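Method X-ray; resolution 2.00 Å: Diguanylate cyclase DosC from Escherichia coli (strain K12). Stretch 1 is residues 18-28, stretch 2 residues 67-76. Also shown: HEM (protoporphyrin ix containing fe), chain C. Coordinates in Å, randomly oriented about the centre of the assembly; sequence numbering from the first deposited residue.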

# COMPACT_ATOMS: atom_id res chain seq x y z
N ILE A 18 -14.91 13.25 -5.58
CA ILE A 18 -13.58 12.66 -5.44
C ILE A 18 -13.53 11.28 -6.05
O ILE A 18 -12.59 10.95 -6.79
CB ILE A 18 -13.15 12.59 -3.97
CG1 ILE A 18 -13.04 14.00 -3.38
CG2 ILE A 18 -11.82 11.87 -3.84
CD1 ILE A 18 -12.18 14.93 -4.22
N ARG A 19 -14.52 10.45 -5.74
CA ARG A 19 -14.61 9.13 -6.34
C ARG A 19 -14.82 9.24 -7.86
O ARG A 19 -14.37 8.38 -8.62
CB ARG A 19 -15.74 8.32 -5.71
CG ARG A 19 -15.46 7.90 -4.27
CD ARG A 19 -16.54 6.99 -3.72
NE ARG A 19 -17.81 7.69 -3.50
CZ ARG A 19 -18.87 7.57 -4.29
NH1 ARG A 19 -18.82 6.78 -5.35
NH2 ARG A 19 -19.98 8.25 -4.01
N ALA A 20 -15.49 10.30 -8.29
CA ALA A 20 -15.76 10.50 -9.71
C ALA A 20 -14.48 10.75 -10.48
O ALA A 20 -14.29 10.23 -11.58
CB ALA A 20 -16.72 11.66 -9.90
N LYS A 21 -13.58 11.54 -9.89
CA LYS A 21 -12.31 11.85 -10.54
C LYS A 21 -11.38 10.66 -10.48
O LYS A 21 -10.56 10.46 -11.38
CB LYS A 21 -11.67 13.08 -9.89
CG LYS A 21 -12.43 14.37 -10.14
CD LYS A 21 -11.73 15.57 -9.53
CE LYS A 21 -12.48 16.85 -9.84
NZ LYS A 21 -13.85 16.85 -9.25
N ALA A 22 -11.50 9.86 -9.42
CA ALA A 22 -10.76 8.61 -9.32
C ALA A 22 -11.17 7.65 -10.43
O ALA A 22 -10.32 6.98 -11.04
CB ALA A 22 -10.98 7.97 -7.95
N ALA A 23 -12.47 7.56 -10.69
CA ALA A 23 -12.97 6.73 -11.78
C ALA A 23 -12.51 7.28 -13.12
O ALA A 23 -12.17 6.52 -14.03
CB ALA A 23 -14.49 6.65 -11.73
N GLU A 24 -12.49 8.60 -13.25
CA GLU A 24 -12.07 9.25 -14.49
C GLU A 24 -10.62 8.90 -14.81
O GLU A 24 -10.29 8.52 -15.93
CB GLU A 24 -12.25 10.77 -14.40
CG GLU A 24 -12.18 11.50 -15.74
CD GLU A 24 -10.76 11.82 -16.19
OE1 GLU A 24 -9.85 11.83 -15.33
OE2 GLU A 24 -10.56 12.06 -17.39
N ILE A 25 -9.76 9.02 -13.80
CA ILE A 25 -8.35 8.68 -13.94
C ILE A 25 -8.19 7.22 -14.36
O ILE A 25 -7.40 6.91 -15.25
CB ILE A 25 -7.58 8.93 -12.63
CG1 ILE A 25 -7.43 10.43 -12.37
CG2 ILE A 25 -6.20 8.29 -12.68
CD1 ILE A 25 -6.60 11.15 -13.41
N ALA A 26 -8.95 6.34 -13.72
CA ALA A 26 -8.87 4.92 -13.99
C ALA A 26 -9.20 4.58 -15.44
O ALA A 26 -8.41 3.95 -16.14
CB ALA A 26 -9.78 4.15 -13.04
N VAL A 27 -10.39 4.98 -15.89
CA VAL A 27 -10.83 4.67 -17.25
C VAL A 27 -9.91 5.30 -18.30
O VAL A 27 -9.52 4.64 -19.27
CB VAL A 27 -12.28 5.13 -17.48
CG1 VAL A 27 -12.73 4.81 -18.91
CG2 VAL A 27 -13.21 4.46 -16.48
N ALA A 28 -9.54 6.56 -18.09
CA ALA A 28 -8.73 7.29 -19.07
C ALA A 28 -7.32 6.74 -19.19
O ALA A 28 -6.69 6.87 -20.24
CB ALA A 28 -8.69 8.77 -18.72
N TRP A 67 -9.50 -4.67 -14.21
CA TRP A 67 -9.31 -4.69 -12.76
C TRP A 67 -9.20 -3.28 -12.20
O TRP A 67 -9.87 -2.92 -11.23
CB TRP A 67 -8.07 -5.50 -12.39
CG TRP A 67 -7.94 -5.76 -10.91
CD1 TRP A 67 -8.33 -6.89 -10.25
CD2 TRP A 67 -7.39 -4.88 -9.92
NE1 TRP A 67 -8.06 -6.76 -8.90
CE2 TRP A 67 -7.48 -5.54 -8.68
CE3 TRP A 67 -6.83 -3.60 -9.97
CZ2 TRP A 67 -7.03 -4.96 -7.49
CZ3 TRP A 67 -6.38 -3.03 -8.79
CH2 TRP A 67 -6.49 -3.71 -7.57
N ILE A 68 -8.33 -2.48 -12.81
CA ILE A 68 -8.08 -1.11 -12.37
C ILE A 68 -9.36 -0.28 -12.38
O ILE A 68 -9.66 0.42 -11.41
CB ILE A 68 -7.01 -0.43 -13.24
CG1 ILE A 68 -5.65 -1.09 -13.01
CG2 ILE A 68 -6.93 1.06 -12.93
CD1 ILE A 68 -4.60 -0.70 -14.01
N ILE A 69 -10.11 -0.37 -13.47
CA ILE A 69 -11.36 0.37 -13.58
C ILE A 69 -12.38 -0.10 -12.55
O ILE A 69 -13.02 0.72 -11.89
CB ILE A 69 -11.98 0.23 -14.99
CG1 ILE A 69 -11.06 0.87 -16.03
CG2 ILE A 69 -13.35 0.88 -15.05
CD1 ILE A 69 -11.53 0.69 -17.46
N ASN A 70 -12.53 -1.41 -12.39
CA ASN A 70 -13.50 -1.95 -11.45
C ASN A 70 -13.23 -1.52 -10.01
O ASN A 70 -14.14 -1.11 -9.29
CB ASN A 70 -13.54 -3.48 -11.53
CG ASN A 70 -14.30 -3.98 -12.75
OD1 ASN A 70 -15.25 -3.35 -13.20
ND2 ASN A 70 -13.86 -5.12 -13.29
N VAL A 71 -11.96 -1.58 -9.61
CA VAL A 71 -11.58 -1.24 -8.24
C VAL A 71 -11.71 0.25 -7.95
O VAL A 71 -12.31 0.64 -6.96
CB VAL A 71 -10.14 -1.70 -7.94
CG1 VAL A 71 -9.64 -1.10 -6.63
CG2 VAL A 71 -10.06 -3.21 -7.91
N LEU A 72 -11.16 1.08 -8.83
CA LEU A 72 -11.14 2.52 -8.59
C LEU A 72 -12.51 3.17 -8.80
O LEU A 72 -12.75 4.28 -8.32
CB LEU A 72 -10.08 3.19 -9.46
CG LEU A 72 -8.64 2.77 -9.14
CD1 LEU A 72 -7.63 3.57 -9.95
CD2 LEU A 72 -8.37 2.91 -7.64
N SER A 73 -13.40 2.49 -9.52
CA SER A 73 -14.75 3.01 -9.76
C SER A 73 -15.79 2.36 -8.85
O SER A 73 -16.99 2.44 -9.11
CB SER A 73 -15.16 2.80 -11.22
OG SER A 73 -14.15 3.23 -12.10
N ALA A 74 -15.31 1.72 -7.78
CA ALA A 74 -16.18 0.94 -6.89
C ALA A 74 -17.33 1.75 -6.29
O ALA A 74 -17.12 2.77 -5.65
CB ALA A 74 -15.35 0.34 -5.78
N GLN A 75 -18.54 1.26 -6.51
CA GLN A 75 -19.70 1.76 -5.78
C GLN A 75 -20.00 0.81 -4.63
O GLN A 75 -19.50 -0.32 -4.61
CB GLN A 75 -20.91 1.89 -6.71
CG GLN A 75 -20.64 2.77 -7.92
CD GLN A 75 -19.99 4.10 -7.55
OE1 GLN A 75 -20.56 4.89 -6.79
NE2 GLN A 75 -18.80 4.35 -8.09
N VAL A 76 -20.82 1.25 -3.68
CA VAL A 76 -21.16 0.44 -2.52
C VAL A 76 -21.74 -0.92 -2.92
O VAL A 76 -21.38 -1.95 -2.34
CB VAL A 76 -22.16 1.17 -1.60
CG1 VAL A 76 -22.63 0.26 -0.48
CG2 VAL A 76 -21.54 2.44 -1.04
CHA HEM C . -3.93 -13.26 -14.07
CHB HEM C . 0.85 -12.85 -13.35
CHC HEM C . -0.02 -9.37 -10.10
CHD HEM C . -4.61 -9.07 -11.63
C1A HEM C . -2.57 -13.44 -14.20
C2A HEM C . -1.88 -14.32 -15.13
C3A HEM C . -0.57 -14.20 -14.92
C4A HEM C . -0.37 -13.24 -13.86
CMA HEM C . 0.55 -14.94 -15.68
CAA HEM C . -2.53 -15.24 -16.19
CBA HEM C . -3.36 -14.40 -17.16
CGA HEM C . -3.74 -15.23 -18.35
O1A HEM C . -2.97 -16.17 -18.70
O2A HEM C . -4.80 -14.94 -18.96
C1B HEM C . 1.04 -11.85 -12.42
C2B HEM C . 2.32 -11.34 -11.97
C3B HEM C . 2.07 -10.38 -11.06
C4B HEM C . 0.64 -10.25 -10.93
CMB HEM C . 3.67 -11.88 -12.49
CAB HEM C . 3.05 -9.49 -10.25
CBB HEM C . 4.38 -9.50 -10.39
C1C HEM C . -1.31 -8.92 -10.29
C2C HEM C . -1.89 -7.72 -9.71
C3C HEM C . -3.17 -7.64 -10.13
C4C HEM C . -3.42 -8.79 -10.99
CMC HEM C . -1.11 -6.77 -8.79
CAC HEM C . -4.25 -6.57 -9.84
CBC HEM C . -4.04 -5.46 -9.13
C1D HEM C . -4.87 -10.17 -12.42
C2D HEM C . -6.14 -10.45 -13.05
C3D HEM C . -5.93 -11.77 -13.82
C4D HEM C . -4.55 -12.14 -13.57
CMD HEM C . -7.43 -9.60 -12.95
CAD HEM C . -6.95 -12.55 -14.67
CBD HEM C . -8.13 -12.99 -13.79
CGD HEM C . -8.92 -14.07 -14.47
O1D HEM C . -10.05 -14.36 -14.02
O2D HEM C . -8.42 -14.64 -15.48
NA HEM C . -1.61 -12.80 -13.43
NB HEM C . 0.03 -11.17 -11.77
NC HEM C . -2.27 -9.54 -11.06
ND HEM C . -3.97 -11.18 -12.75
FE HEM C . -2.01 -11.32 -12.05
O HOH W 1 -16.51 5.21 -6.56

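The most distinctive feature of this contact is how closely two nearly antiparallel helices approach: the axes of 18-28 and 67-72 come within 8.5 Å, with 176° between their N-to-C directions. The CA atoms of Ala23 and Ser73 lie 4.6 Å apart, and those of Ala26 and Ile69 5.2 Å, so backbone nearly meets backbone with little side chain between.

Ala26 has the largest area covered by the other stretch. Its CA-to-CB bond points toward the second stretch, and its CB packs 3.7 Å from Leu72 CB and 4.2 Å from Ile68 CG2. The partners are one turn apart, both point their CB toward the first helix, and Ala26 is buried against them. Beside this, Val27 CG2 meets Ile69 CG2 at 3.9 Å, an apolar contact at a more exposed position.

At Ser73 the chain leaves helical phi/psi (-101/17). Its chi1 of -49° (m) turns the hydroxyl back to its own helix, where Ser73 OG donates to Ile69 O at 2.8 Å. Ile69 O also accepts from Ser73 N, at 3.0 Å. The same OG lies 3.5 Å from Ala23 CB, a van der Waals contact; the hydroxyl's polar partner is thus within its own stretch.

Beyond the helix end, the contact becomes polar. Arg19 NH1 donates to Gln75 OE1 at 2.9 Å, but the N-H...acceptor angle of 130° makes this hydrogen bond weak, although the oxygen sits at the guanidinium edge, near its plane. Gln75 is held from its other terminal atom: NE2 donates to Ser73 O at 2.8 Å and 151°, folding the side chain back over the loop. A water reinforces the link, accepting from Arg19 NH1 at 3.0 Å and donating to Ala74 O at 2.7 Å. It therefore bridges Arg19 NH1 and Ala74 O, which are 4.4 Å apart.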